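Local atomic coordinates of hemolysin-related protein (Vibrio cholerae serotype O1, PDB entry 6MLT), a protein that is secreted into the biofilm matrix, binds metal ions, and probably binds carbohydrates and contributes to biofilm adhesion. Residues E197-G202 with P235-S240; V239-S244 with N250-V255; T220-S225 with S473-V478. One frame throughout, in Å; residues are numbered along the deposited sequence.

Interaction 1 (E197-G202 with P235-S240); sequences EVFANG and PELVVS. With NA (sodium ion), chain F; NA (sodium ion), chain G.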
ATOM      1  N   GLU A 197     -11.059  -8.955   6.677  1.00 20.85           N
ATOM      2  CA  GLU A 197     -12.059  -9.513   5.788  1.00 21.24           C
ATOM      3  C   GLU A 197     -11.408  -9.916   4.467  1.00 19.51           C
ATOM      4  O   GLU A 197     -10.280  -9.522   4.158  1.00 19.33           O
ATOM      5  CB  GLU A 197     -13.182  -8.503   5.553  1.00 21.80           C
ATOM      6  CG  GLU A 197     -14.096  -8.252   6.764  1.00 25.86           C
ATOM      7  CD  GLU A 197     -13.391  -7.600   7.951  1.00 31.67           C
ATOM      8  OE1 GLU A 197     -12.913  -6.449   7.817  1.00 30.67           O
ATOM      9  OE2 GLU A 197     -13.315  -8.244   9.023  1.00 31.67           O
ATOM     10  N   VAL A 198     -12.132 -10.718   3.689  1.00 19.31           N
ATOM     11  CA  VAL A 198     -11.650 -11.240   2.415  1.00 17.25           C
ATOM     12  C   VAL A 198     -12.512 -10.652   1.307  1.00 17.05           C
ATOM     13  O   VAL A 198     -13.741 -10.789   1.326  1.00 19.49           O
ATOM     14  CB  VAL A 198     -11.685 -12.777   2.379  1.00 18.62           C
ATOM     15  CG1 VAL A 198     -11.232 -13.295   1.027  1.00 18.29           C
ATOM     16  CG2 VAL A 198     -10.806 -13.359   3.470  1.00 19.79           C
ATOM     17  N   PHE A 199     -11.875 -10.008   0.337  1.00 16.71           N
ATOM     18  CA  PHE A 199     -12.569  -9.438  -0.811  1.00 17.07           C
ATOM     19  C   PHE A 199     -12.216 -10.246  -2.049  1.00 18.79           C
ATOM     20  O   PHE A 199     -11.040 -10.342  -2.417  1.00 18.33           O
ATOM     21  CB  PHE A 199     -12.204  -7.971  -1.023  1.00 18.62           C
ATOM     22  CG  PHE A 199     -12.938  -7.340  -2.162  1.00 19.13           C
ATOM     23  CD1 PHE A 199     -14.255  -6.950  -2.015  1.00 22.52           C
ATOM     24  CD2 PHE A 199     -12.327  -7.177  -3.394  1.00 21.60           C
ATOM     25  CE1 PHE A 199     -14.942  -6.379  -3.065  1.00 23.38           C
ATOM     26  CE2 PHE A 199     -13.009  -6.608  -4.450  1.00 24.20           C
ATOM     27  CZ  PHE A 199     -14.320  -6.211  -4.287  1.00 24.92           C
ATOM     28  N   ALA A 200     -13.234 -10.809  -2.697  1.00 21.59           N
ATOM     29  CA  ALA A 200     -13.012 -11.668  -3.852  1.00 21.19           C
ATOM     30  C   ALA A 200     -14.196 -11.539  -4.798  1.00 19.67           C
ATOM     31  O   ALA A 200     -15.338 -11.808  -4.410  1.00 17.60           O
ATOM     32  CB  ALA A 200     -12.815 -13.125  -3.418  1.00 22.89           C
ATOM     33  N   ASN A 201     -13.916 -11.113  -6.029  1.00 18.86           N
ATOM     34  CA  ASN A 201     -14.915 -11.034  -7.092  1.00 17.48           C
ATOM     35  C   ASN A 201     -16.136 -10.231  -6.650  1.00 18.17           C
ATOM     36  O   ASN A 201     -17.286 -10.626  -6.860  1.00 18.29           O
ATOM     37  CB  ASN A 201     -15.314 -12.437  -7.556  1.00 19.21           C
ATOM     38  CG  ASN A 201     -16.099 -12.428  -8.856  1.00 22.40           C
ATOM     39  OD1 ASN A 201     -16.289 -11.383  -9.486  1.00 19.84           O
ATOM     40  ND2 ASN A 201     -16.552 -13.601  -9.267  1.00 24.37           N
ATOM     41  N   GLY A 202     -15.878  -9.074  -6.040  1.00 16.24           N
ATOM     42  CA  GLY A 202     -16.930  -8.160  -5.669  1.00 19.24           C
ATOM     43  C   GLY A 202     -17.567  -8.415  -4.319  1.00 20.66           C
ATOM     44  O   GLY A 202     -18.299  -7.545  -3.828  1.00 21.04           O
ATOM     45  N   PRO A 235      -9.976   2.522   5.034  1.00 30.38           N
ATOM     46  CA  PRO A 235      -9.482   2.049   3.739  1.00 28.11           C
ATOM     47  C   PRO A 235     -10.507   2.250   2.637  1.00 26.50           C
ATOM     48  O   PRO A 235     -11.719   2.175   2.853  1.00 26.67           O
ATOM     49  CB  PRO A 235      -9.229   0.556   3.980  1.00 24.46           C
ATOM     50  CG  PRO A 235     -10.235   0.183   5.020  1.00 26.43           C
ATOM     51  CD  PRO A 235     -10.379   1.406   5.908  1.00 31.69           C
ATOM     52  N   GLU A 236      -9.994   2.526   1.446  1.00 23.57           N
ATOM     53  CA  GLU A 236     -10.766   2.490   0.217  1.00 22.57           C
ATOM     54  C   GLU A 236     -10.258   1.343  -0.644  1.00 21.88           C
ATOM     55  O   GLU A 236      -9.120   0.893  -0.508  1.00 23.27           O
ATOM     56  CB  GLU A 236     -10.669   3.817  -0.543  1.00 25.69           C
ATOM     57  CG  GLU A 236     -11.596   4.917  -0.017  1.00 37.51           C
ATOM     58  CD  GLU A 236     -11.039   5.649   1.197  1.00 44.84           C
ATOM     59  OE1 GLU A 236      -9.863   6.078   1.156  1.00 44.17           O
ATOM     60  OE2 GLU A 236     -11.780   5.801   2.194  1.00 47.65           O
ATOM     61  N   LEU A 237     -11.127   0.873  -1.531  1.00 21.56           N
ATOM     62  CA  LEU A 237     -10.881  -0.305  -2.345  1.00 20.35           C
ATOM     63  C   LEU A 237     -11.015   0.083  -3.812  1.00 21.40           C
ATOM     64  O   LEU A 237     -12.031   0.657  -4.211  1.00 22.43           O
ATOM     65  CB  LEU A 237     -11.882  -1.401  -1.977  1.00 24.80           C
ATOM     66  CG  LEU A 237     -11.668  -2.833  -2.436  1.00 33.97           C
ATOM     67  CD1 LEU A 237     -10.385  -3.415  -1.860  1.00 36.57           C
ATOM     68  CD2 LEU A 237     -12.875  -3.667  -2.014  1.00 37.37           C
ATOM     69  N   VAL A 238      -9.984  -0.204  -4.603  1.00 18.29           N
ATOM     70  CA  VAL A 238     -10.003   0.029  -6.046  1.00 18.25           C
ATOM     71  C   VAL A 238     -10.216  -1.309  -6.735  1.00 20.06           C
ATOM     72  O   VAL A 238      -9.499  -2.273  -6.449  1.00 20.96           O
ATOM     73  CB  VAL A 238      -8.693   0.679  -6.527  1.00 18.10           C
ATOM     74  CG1 VAL A 238      -8.815   1.078  -7.988  1.00 19.01           C
ATOM     75  CG2 VAL A 238      -8.348   1.882  -5.670  1.00 18.40           C
ATOM     76  N   VAL A 239     -11.181  -1.369  -7.656  1.00 17.31           N
ATOM     77  CA  VAL A 239     -11.537  -2.618  -8.323  1.00 19.04           C
ATOM     78  C   VAL A 239     -11.605  -2.401  -9.830  1.00 19.65           C
ATOM     79  O   VAL A 239     -11.976  -1.323 -10.307  1.00 19.58           O
ATOM     80  CB  VAL A 239     -12.876  -3.181  -7.800  1.00 20.88           C
ATOM     81  CG1 VAL A 239     -12.812  -3.409  -6.297  1.00 23.70           C
ATOM     82  CG2 VAL A 239     -14.036  -2.249  -8.147  1.00 22.41           C
ATOM     83  N   SER A 240     -11.274  -3.455 -10.579  1.00 18.81           N
ATOM     84  CA  SER A 240     -11.297  -3.457 -12.040  1.00 20.89           C
ATOM     85  C   SER A 240     -12.213  -4.563 -12.546  1.00 18.84           C
ATOM     86  O   SER A 240     -12.136  -5.703 -12.076  1.00 18.55           O
ATOM     87  CB  SER A 240      -9.888  -3.668 -12.619  1.00 24.40           C
ATOM     88  OG  SER A 240      -9.053  -2.540 -12.427  1.00 25.44           O
TER
HETATM   89 NA    NA F1005     -12.244  -6.315  10.290  1.00 23.94          NA
HETATM   90 NA    NA G1006      -9.954   6.827   3.700  1.00 31.34          NA
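Two neighbouring blades of the beta-propeller pack face to face where Phe199, on strand 197-200, meets Leu237 and Val239, on strand 236-241. Each strand is the second in its four-stranded antiparallel blade, and no hydrogen bond links the two: their backbones stay apart, with Phe199 CA and Leu237 CA 9.4 Å from each other, and the contact across is made by side chains. The central element is a CH-pi contact. Leu237 CD2 stands over one face of the Phe199 ring, 3.4 Å from its centroid and only 7° off the normal, so the methyl caps the middle of the ring and meets all six carbons at nearly equal range. In Phe199, with CG opposite the backbone nitrogen (chi1 -178°), the ring extends toward the other blade. Val239 comes to the same ring from a different direction: its CG1 lies 3.7 Å from Phe199 CE2, in an oblique approach. Val238, between the two contacting residues, points to the opposite side of its sheet, in the usual strand alternation. All three touching residues are buried, and Ser224 of strand 224-227 lies against both Phe199 and Val239. The same two strands begin at metal sites. Glu197 and Glu236 are the last ligands of equivalent acidic loops that resemble the metal-binding loops of FG-GAP repeats and EF-hands, each loop joining the first strand of a blade to the second. Asp189, Asn191, Asp193 and Gln195 complete the sodium site of Glu197; Asn228, Asp230, Asp232 and Lys234 complete that of Glu236. Both carboxylates bind with two oxygens, and in the first site the sodium lies 2.6 Å from Glu197 OE1 and 2.5 Å from Glu197 OE2.

Interaction 2 (V239-S244 with N250-V255); sequences VSVPAS and NSEIAV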
ATOM      1  N   VAL A 239     -11.181  -1.369  -7.656  1.00 17.31           N
ATOM      2  CA  VAL A 239     -11.537  -2.618  -8.323  1.00 19.04           C
ATOM      3  C   VAL A 239     -11.605  -2.401  -9.830  1.00 19.65           C
ATOM      4  O   VAL A 239     -11.976  -1.323 -10.307  1.00 19.58           O
ATOM      5  CB  VAL A 239     -12.876  -3.181  -7.800  1.00 20.88           C
ATOM      6  CG1 VAL A 239     -12.812  -3.409  -6.297  1.00 23.70           C
ATOM      7  CG2 VAL A 239     -14.036  -2.249  -8.147  1.00 22.41           C
ATOM      8  N   SER A 240     -11.274  -3.455 -10.579  1.00 18.81           N
ATOM      9  CA  SER A 240     -11.297  -3.457 -12.040  1.00 20.89           C
ATOM     10  C   SER A 240     -12.213  -4.563 -12.546  1.00 18.84           C
ATOM     11  O   SER A 240     -12.136  -5.703 -12.076  1.00 18.55           O
ATOM     12  CB  SER A 240      -9.888  -3.668 -12.619  1.00 24.40           C
ATOM     13  OG  SER A 240      -9.053  -2.540 -12.427  1.00 25.44           O
ATOM     14  N   VAL A 241     -13.060  -4.226 -13.516  1.00 17.48           N
ATOM     15  CA  VAL A 241     -13.877  -5.194 -14.243  1.00 16.31           C
ATOM     16  C   VAL A 241     -13.450  -5.142 -15.706  1.00 15.39           C
ATOM     17  O   VAL A 241     -13.771  -4.165 -16.396  1.00 17.53           O
ATOM     18  CB  VAL A 241     -15.376  -4.888 -14.099  1.00 18.03           C
ATOM     19  CG1 VAL A 241     -16.211  -5.901 -14.878  1.00 17.91           C
ATOM     20  CG2 VAL A 241     -15.779  -4.872 -12.630  1.00 20.07           C
ATOM     21  N   PRO A 242     -12.736  -6.139 -16.223  1.00 16.04           N
ATOM     22  CA  PRO A 242     -12.225  -6.027 -17.598  1.00 16.47           C
ATOM     23  C   PRO A 242     -13.255  -6.340 -18.668  1.00 16.42           C
ATOM     24  O   PRO A 242     -13.200  -5.786 -19.770  1.00 18.37           O
ATOM     25  CB  PRO A 242     -11.074  -7.043 -17.626  1.00 18.52           C
ATOM     26  CG  PRO A 242     -11.404  -8.034 -16.557  1.00 21.09           C
ATOM     27  CD  PRO A 242     -12.132  -7.266 -15.491  1.00 18.93           C
ATOM     28  N   ALA A 243     -14.203  -7.216 -18.355  1.00 18.78           N
ATOM     29  CA  ALA A 243     -15.184  -7.657 -19.339  1.00 21.29           C
ATOM     30  C   ALA A 243     -14.468  -8.141 -20.599  1.00 21.22           C
ATOM     31  O   ALA A 243     -13.421  -8.789 -20.506  1.00 18.67           O
ATOM     32  CB  ALA A 243     -16.168  -6.526 -19.646  1.00 22.65           C
ATOM     33  N   SER A 244     -15.006  -7.842 -21.779  1.00 22.29           N
ATOM     34  CA  SER A 244     -14.381  -8.273 -23.020  1.00 23.20           C
ATOM     35  C   SER A 244     -14.500  -7.165 -24.054  1.00 24.36           C
ATOM     36  O   SER A 244     -15.285  -6.229 -23.907  1.00 21.89           O
ATOM     37  CB  SER A 244     -15.027  -9.554 -23.557  1.00 23.39           C
ATOM     38  OG  SER A 244     -16.293  -9.253 -24.117  1.00 26.03           O
ATOM     39  N   ASN A 250     -19.638  -3.235 -20.178  1.00 22.49           N
ATOM     40  CA  ASN A 250     -19.612  -3.935 -18.902  1.00 21.48           C
ATOM     41  C   ASN A 250     -18.316  -3.734 -18.126  1.00 18.95           C
ATOM     42  O   ASN A 250     -18.231  -4.172 -16.972  1.00 17.63           O
ATOM     43  CB  ASN A 250     -19.834  -5.438 -19.121  1.00 21.39           C
ATOM     44  CG  ASN A 250     -21.251  -5.753 -19.561  1.00 24.98           C
ATOM     45  OD1 ASN A 250     -22.131  -4.901 -19.483  1.00 23.26           O
ATOM     46  ND2 ASN A 250     -21.480  -6.982 -20.010  1.00 28.96           N
ATOM     47  N   SER A 251     -17.312  -3.094 -18.718  1.00 17.26           N
ATOM     48  CA  SER A 251     -16.058  -2.874 -18.018  1.00 16.48           C
ATOM     49  C   SER A 251     -16.153  -1.623 -17.153  1.00 18.11           C
ATOM     50  O   SER A 251     -17.005  -0.755 -17.363  1.00 19.20           O
ATOM     51  CB  SER A 251     -14.898  -2.740 -19.007  1.00 17.63           C
ATOM     52  OG  SER A 251     -15.016  -1.569 -19.804  1.00 18.29           O
ATOM     53  N   GLU A 252     -15.268  -1.544 -16.162  1.00 16.99           N
ATOM     54  CA  GLU A 252     -15.202  -0.347 -15.340  1.00 19.80           C
ATOM     55  C   GLU A 252     -13.966  -0.395 -14.458  1.00 19.47           C
ATOM     56  O   GLU A 252     -13.333  -1.441 -14.280  1.00 19.80           O
ATOM     57  CB  GLU A 252     -16.455  -0.188 -14.473  1.00 21.50           C
ATOM     58  CG  GLU A 252     -16.609  -1.235 -13.382  1.00 22.41           C
ATOM     59  CD  GLU A 252     -17.858  -1.003 -12.548  1.00 28.88           C
ATOM     60  OE1 GLU A 252     -18.933  -1.526 -12.911  1.00 30.65           O
ATOM     61  OE2 GLU A 252     -17.767  -0.272 -11.539  1.00 30.88           O
ATOM     62  N   ILE A 253     -13.617   0.778 -13.945  1.00 21.36           N
ATOM     63  CA  ILE A 253     -12.745   0.924 -12.789  1.00 21.16           C
ATOM     64  C   ILE A 253     -13.536   1.692 -11.744  1.00 20.64           C
ATOM     65  O   ILE A 253     -14.276   2.625 -12.079  1.00 19.29           O
ATOM     66  CB  ILE A 253     -11.429   1.651 -13.129  1.00 25.44           C
ATOM     67  CG1 ILE A 253     -10.565   1.755 -11.873  1.00 33.43           C
ATOM     68  CG2 ILE A 253     -11.710   3.037 -13.699  1.00 24.86           C
ATOM     69  CD1 ILE A 253      -9.099   1.639 -12.130  1.00 36.84           C
ATOM     70  N   ALA A 254     -13.413   1.288 -10.487  1.00 20.19           N
ATOM     71  CA  ALA A 254     -14.228   1.899  -9.450  1.00 18.64           C
ATOM     72  C   ALA A 254     -13.443   1.963  -8.153  1.00 22.35           C
ATOM     73  O   ALA A 254     -12.563   1.138  -7.892  1.00 23.15           O
ATOM     74  CB  ALA A 254     -15.539   1.132  -9.239  1.00 22.26           C
ATOM     75  N   VAL A 255     -13.764   2.969  -7.352  1.00 22.26           N
ATOM     76  CA  VAL A 255     -13.252   3.095  -5.993  1.00 19.60           C
ATOM     77  C   VAL A 255     -14.433   2.930  -5.055  1.00 21.96           C
ATOM     78  O   VAL A 255     -15.424   3.667  -5.152  1.00 21.90           O
ATOM     79  CB  VAL A 255     -12.550   4.439  -5.767  1.00 20.38           C
ATOM     80  CG1 VAL A 255     -12.102   4.564  -4.317  1.00 20.80           C
ATOM     81  CG2 VAL A 255     -11.363   4.578  -6.709  1.00 19.74           C
TER
HETATM   82  O   HOH W   1     -10.601  -1.407 -15.016  1.00 32.96           O
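Glu252 O takes a nearly straight hydrogen bond from Val241 N, 2.9 Å long with 178° at the hydrogen, its donor tilted out of the carbonyl plane; a water 2.8 Å from Glu252 O can donate a second bond to it, and is weakly linked to Ser240 OG. The return bond runs from Glu252 N to Val241 O at 3.0 Å, in the carbonyl plane and on a lone pair. With these two bonds Val241 and Glu252 form a hydrogen-bonded pair of an antiparallel beta hairpin. Val239 and Ala254 make the next such pair, Val239 N reaching Ala254 O at 2.9 Å, and Ser240 with Ile253 is the non-hydrogen-bonded pair between them. Val239 O, which also accepts from Ala254 N, receives a CA-H...O contact from Ile253 CA.

Side chains alternate across the sheet. On one face Val241 CG2 lies 3.8 Å from Glu252 CG, while CG1, anti to the nitrogen of Val241 (chi1 179°), turns toward Asn250 O, 3.4 Å away. The stem of Glu252 thus packs against valine, and its carboxylate is held beyond the hairpin by a salt bridge from OE1 to Arg265 and a hydrogen bond between OE2 and Tyr215. Val239 CG2 and Ala254 CB continue this face. Ser240 and Ile253 occupy the other, where Gln277 is hydrogen-bonded to Ser240 OG. Past the paired strands, Ala243 CB still rests against the backbone of Asn250 and Ser251.

Strands 236-241 and 252-256 are the two middle strands of their propeller blade: strand 224-227 flanks the first and strand 262-266 the second, while Ile253 reaches across to Ile445 and Tyr447 on strand 443-448 of the following blade.

Interaction 3 (T220-S225 with S473-V478); sequences TVWFSS and SGKIGV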
ATOM      1  N   THR A 220     -17.241 -10.284 -14.133  1.00 20.03           N
ATOM      2  CA  THR A 220     -16.338 -10.685 -13.057  1.00 19.68           C
ATOM      3  C   THR A 220     -15.472  -9.514 -12.611  1.00 16.92           C
ATOM      4  O   THR A 220     -14.903  -8.799 -13.438  1.00 17.18           O
ATOM      5  CB  THR A 220     -15.445 -11.836 -13.536  1.00 20.81           C
ATOM      6  OG1 THR A 220     -16.262 -12.931 -13.963  1.00 21.12           O
ATOM      7  CG2 THR A 220     -14.506 -12.310 -12.432  1.00 22.03           C
ATOM      8  N   VAL A 221     -15.356  -9.341 -11.295  1.00 14.63           N
ATOM      9  CA  VAL A 221     -14.435  -8.369 -10.717  1.00 16.56           C
ATOM     10  C   VAL A 221     -13.084  -9.050 -10.552  1.00 16.21           C
ATOM     11  O   VAL A 221     -12.982 -10.094  -9.897  1.00 17.32           O
ATOM     12  CB  VAL A 221     -14.948  -7.835  -9.371  1.00 17.02           C
ATOM     13  CG1 VAL A 221     -13.962  -6.852  -8.781  1.00 17.35           C
ATOM     14  CG2 VAL A 221     -16.318  -7.185  -9.533  1.00 20.35           C
ATOM     15  N   TRP A 222     -12.054  -8.460 -11.139  1.00 15.02           N
ATOM     16  CA  TRP A 222     -10.714  -9.032 -11.143  1.00 16.97           C
ATOM     17  C   TRP A 222      -9.911  -8.397 -10.005  1.00 16.10           C
ATOM     18  O   TRP A 222     -10.421  -8.370  -8.878  1.00 17.42           O
ATOM     19  CB  TRP A 222     -10.110  -8.885 -12.540  1.00 17.43           C
ATOM     20  CG  TRP A 222     -10.539  -9.970 -13.475  1.00 16.13           C
ATOM     21  CD1 TRP A 222     -11.794 -10.192 -13.955  1.00 15.42           C
ATOM     22  CD2 TRP A 222      -9.704 -10.987 -14.042  1.00 14.74           C
ATOM     23  NE1 TRP A 222     -11.794 -11.285 -14.788  1.00 17.43           N
ATOM     24  CE2 TRP A 222     -10.521 -11.788 -14.861  1.00 15.83           C
ATOM     25  CE3 TRP A 222      -8.345 -11.296 -13.936  1.00 16.59           C
ATOM     26  CZ2 TRP A 222     -10.026 -12.880 -15.571  1.00 18.48           C
ATOM     27  CZ3 TRP A 222      -7.853 -12.381 -14.648  1.00 20.88           C
ATOM     28  CH2 TRP A 222      -8.689 -13.156 -15.450  1.00 21.04           C
ATOM     29  N   PHE A 223      -8.709  -7.881 -10.236  1.00 15.59           N
ATOM     30  CA  PHE A 223      -7.819  -7.536  -9.143  1.00 15.84           C
ATOM     31  C   PHE A 223      -8.220  -6.220  -8.496  1.00 18.60           C
ATOM     32  O   PHE A 223      -8.844  -5.347  -9.113  1.00 19.34           O
ATOM     33  CB  PHE A 223      -6.377  -7.477  -9.644  1.00 15.75           C
ATOM     34  CG  PHE A 223      -5.867  -8.806 -10.126  1.00 14.82           C
ATOM     35  CD1 PHE A 223      -5.433  -9.756  -9.220  1.00 18.59           C
ATOM     36  CD2 PHE A 223      -5.849  -9.118 -11.474  1.00 15.29           C
ATOM     37  CE1 PHE A 223      -4.981 -10.992  -9.655  1.00 18.32           C
ATOM     38  CE2 PHE A 223      -5.400 -10.356 -11.908  1.00 18.51           C
ATOM     39  CZ  PHE A 223      -4.963 -11.286 -10.994  1.00 17.98           C
ATOM     40  N   SER A 224      -7.862  -6.096  -7.226  1.00 16.43           N
ATOM     41  CA  SER A 224      -8.195  -4.943  -6.424  1.00 16.93           C
ATOM     42  C   SER A 224      -6.953  -4.469  -5.689  1.00 17.47           C
ATOM     43  O   SER A 224      -5.952  -5.186  -5.571  1.00 18.06           O
ATOM     44  CB  SER A 224      -9.317  -5.269  -5.426  1.00 21.88           C
ATOM     45  OG  SER A 224      -8.911  -6.300  -4.544  1.00 27.96           O
ATOM     46  N   SER A 225      -7.037  -3.229  -5.228  1.00 15.26           N
ATOM     47  CA  SER A 225      -6.020  -2.565  -4.433  1.00 16.79           C
ATOM     48  C   SER A 225      -6.719  -1.904  -3.257  1.00 20.59           C
ATOM     49  O   SER A 225      -7.863  -1.462  -3.374  1.00 21.84           O
ATOM     50  CB  SER A 225      -5.274  -1.486  -5.245  1.00 16.85           C
ATOM     51  OG  SER A 225      -4.704  -2.009  -6.431  1.00 19.65           O
ATOM     52  N   SER A 473      -5.767  -8.746 -25.120  1.00 31.88           N
ATOM     53  CA  SER A 473      -6.065  -9.181 -23.758  1.00 27.65           C
ATOM     54  C   SER A 473      -6.958  -8.186 -23.031  1.00 22.98           C
ATOM     55  O   SER A 473      -8.026  -8.552 -22.529  1.00 21.73           O
ATOM     56  CB  SER A 473      -4.761  -9.397 -22.984  1.00 33.38           C
ATOM     57  OG  SER A 473      -4.925  -9.253 -21.577  1.00 33.65           O
ATOM     58  N   GLY A 474      -6.531  -6.928 -22.971  1.00 20.50           N
ATOM     59  CA  GLY A 474      -7.235  -5.940 -22.181  1.00 22.75           C
ATOM     60  C   GLY A 474      -7.076  -6.107 -20.688  1.00 21.03           C
ATOM     61  O   GLY A 474      -7.817  -5.474 -19.929  1.00 19.20           O
ATOM     62  N   LYS A 475      -6.140  -6.944 -20.238  1.00 17.64           N
ATOM     63  CA  LYS A 475      -5.932  -7.175 -18.814  1.00 17.65           C
ATOM     64  C   LYS A 475      -4.503  -6.916 -18.358  1.00 16.03           C
ATOM     65  O   LYS A 475      -4.205  -7.113 -17.175  1.00 16.17           O
ATOM     66  CB  LYS A 475      -6.320  -8.616 -18.447  1.00 17.83           C
ATOM     67  CG  LYS A 475      -7.770  -8.985 -18.775  1.00 20.67           C
ATOM     68  CD  LYS A 475      -8.129 -10.370 -18.233  1.00 20.40           C
ATOM     69  CE  LYS A 475      -9.541 -10.792 -18.609  1.00 21.95           C
ATOM     70  NZ  LYS A 475      -9.716 -10.940 -20.080  1.00 26.14           N
ATOM     71  N   ILE A 476      -3.619  -6.461 -19.250  1.00 17.74           N
ATOM     72  CA  ILE A 476      -2.197  -6.428 -18.930  1.00 17.17           C
ATOM     73  C   ILE A 476      -1.952  -5.576 -17.688  1.00 17.19           C
ATOM     74  O   ILE A 476      -2.647  -4.585 -17.426  1.00 17.10           O
ATOM     75  CB  ILE A 476      -1.370  -5.920 -20.124  1.00 18.37           C
ATOM     76  CG1 ILE A 476       0.137  -6.057 -19.855  1.00 18.54           C
ATOM     77  CG2 ILE A 476      -1.713  -4.462 -20.454  1.00 18.50           C
ATOM     78  CD1 ILE A 476       0.622  -7.505 -19.701  1.00 18.47           C
ATOM     79  N   GLY A 477      -0.958  -5.978 -16.909  1.00 17.77           N
ATOM     80  CA  GLY A 477      -0.698  -5.347 -15.637  1.00 19.34           C
ATOM     81  C   GLY A 477       0.253  -4.165 -15.727  1.00 19.35           C
ATOM     82  O   GLY A 477       0.860  -3.893 -16.760  1.00 19.07           O
ATOM     83  N   VAL A 478       0.354  -3.469 -14.599  1.00 17.13           N
ATOM     84  CA  VAL A 478       1.282  -2.369 -14.395  1.00 18.36           C
ATOM     85  C   VAL A 478       1.834  -2.504 -12.984  1.00 16.28           C
ATOM     86  O   VAL A 478       1.260  -3.184 -12.131  1.00 17.16           O
ATOM     87  CB  VAL A 478       0.607  -0.993 -14.571  1.00 18.69           C
ATOM     88  CG1 VAL A 478       0.116  -0.817 -16.003  1.00 17.81           C
ATOM     89  CG2 VAL A 478      -0.551  -0.838 -13.591  1.00 18.15           C
TER
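The Lys475 side chain runs over one face of the Trp222 indole, the two side chains crossing at about a right angle. Its methylenes do the touching: CD stands over the six-membered ring, 4.0 Å from the centroid and 12° off the normal, in a CH-pi contact, and Lys475 CE lies 3.7 Å from Trp222 CZ2, toward the rim. Up to CE the lysine chain is extended; the bend at its last torsion (chi4 64°) then carries NZ away from the ring, so it is the aliphatic part that packs on the tryptophan. Pro242 CD packs near Trp222 CD1 on the same face as the lysine, at the five-membered ring, and the Trp222 and Trp521 rings meet edge-to-face. Both residues sit on connections between blades of the beta-propeller: Trp222 just ahead of strand 224-227, which opens one blade, and Lys475 in the loop leading to strand 478-481, which opens another. The loop is shaped by an ST turn, in which Ser473 OG accepts a 2.9 Å hydrogen bond from Lys475 N; Ser473 OG is bonded to Leu520 O as well. Between the two connections lies a third, whose Ser275 binds Lys475 O through its hydroxyl and Phe223 through its backbone. Further along the first segment, the Phe223 ring meets those of Trp521 and Tyr576, and Phe223 O is hydrogen-bonded to Gln277 NE2.

Strand 236-241 ties the set together. Interactions 1 and 2, with centres 12 Å apart, share Val239 and Ser240; Val239 CG1 meets the preceding blade while CG2 faces Ala254 within its own. The segment 220-225 of interaction 3 leads into the first strand of this blade: Val238 N lies 2.8 Å from Ser225 O and Ser240 O 2.9 Å from Trp222 N, both probable hydrogen bonds. Asn201 OD1, from the preceding blade, is hydrogen-bonded to Val221 N at 2.9 Å. Interactions 2 and 3 are closest, centres about 8 Å apart. Interaction 1 alone includes metal ligands; its two sodium ions are 14.9 Å from each other, at the starts of the paired blades' second strands.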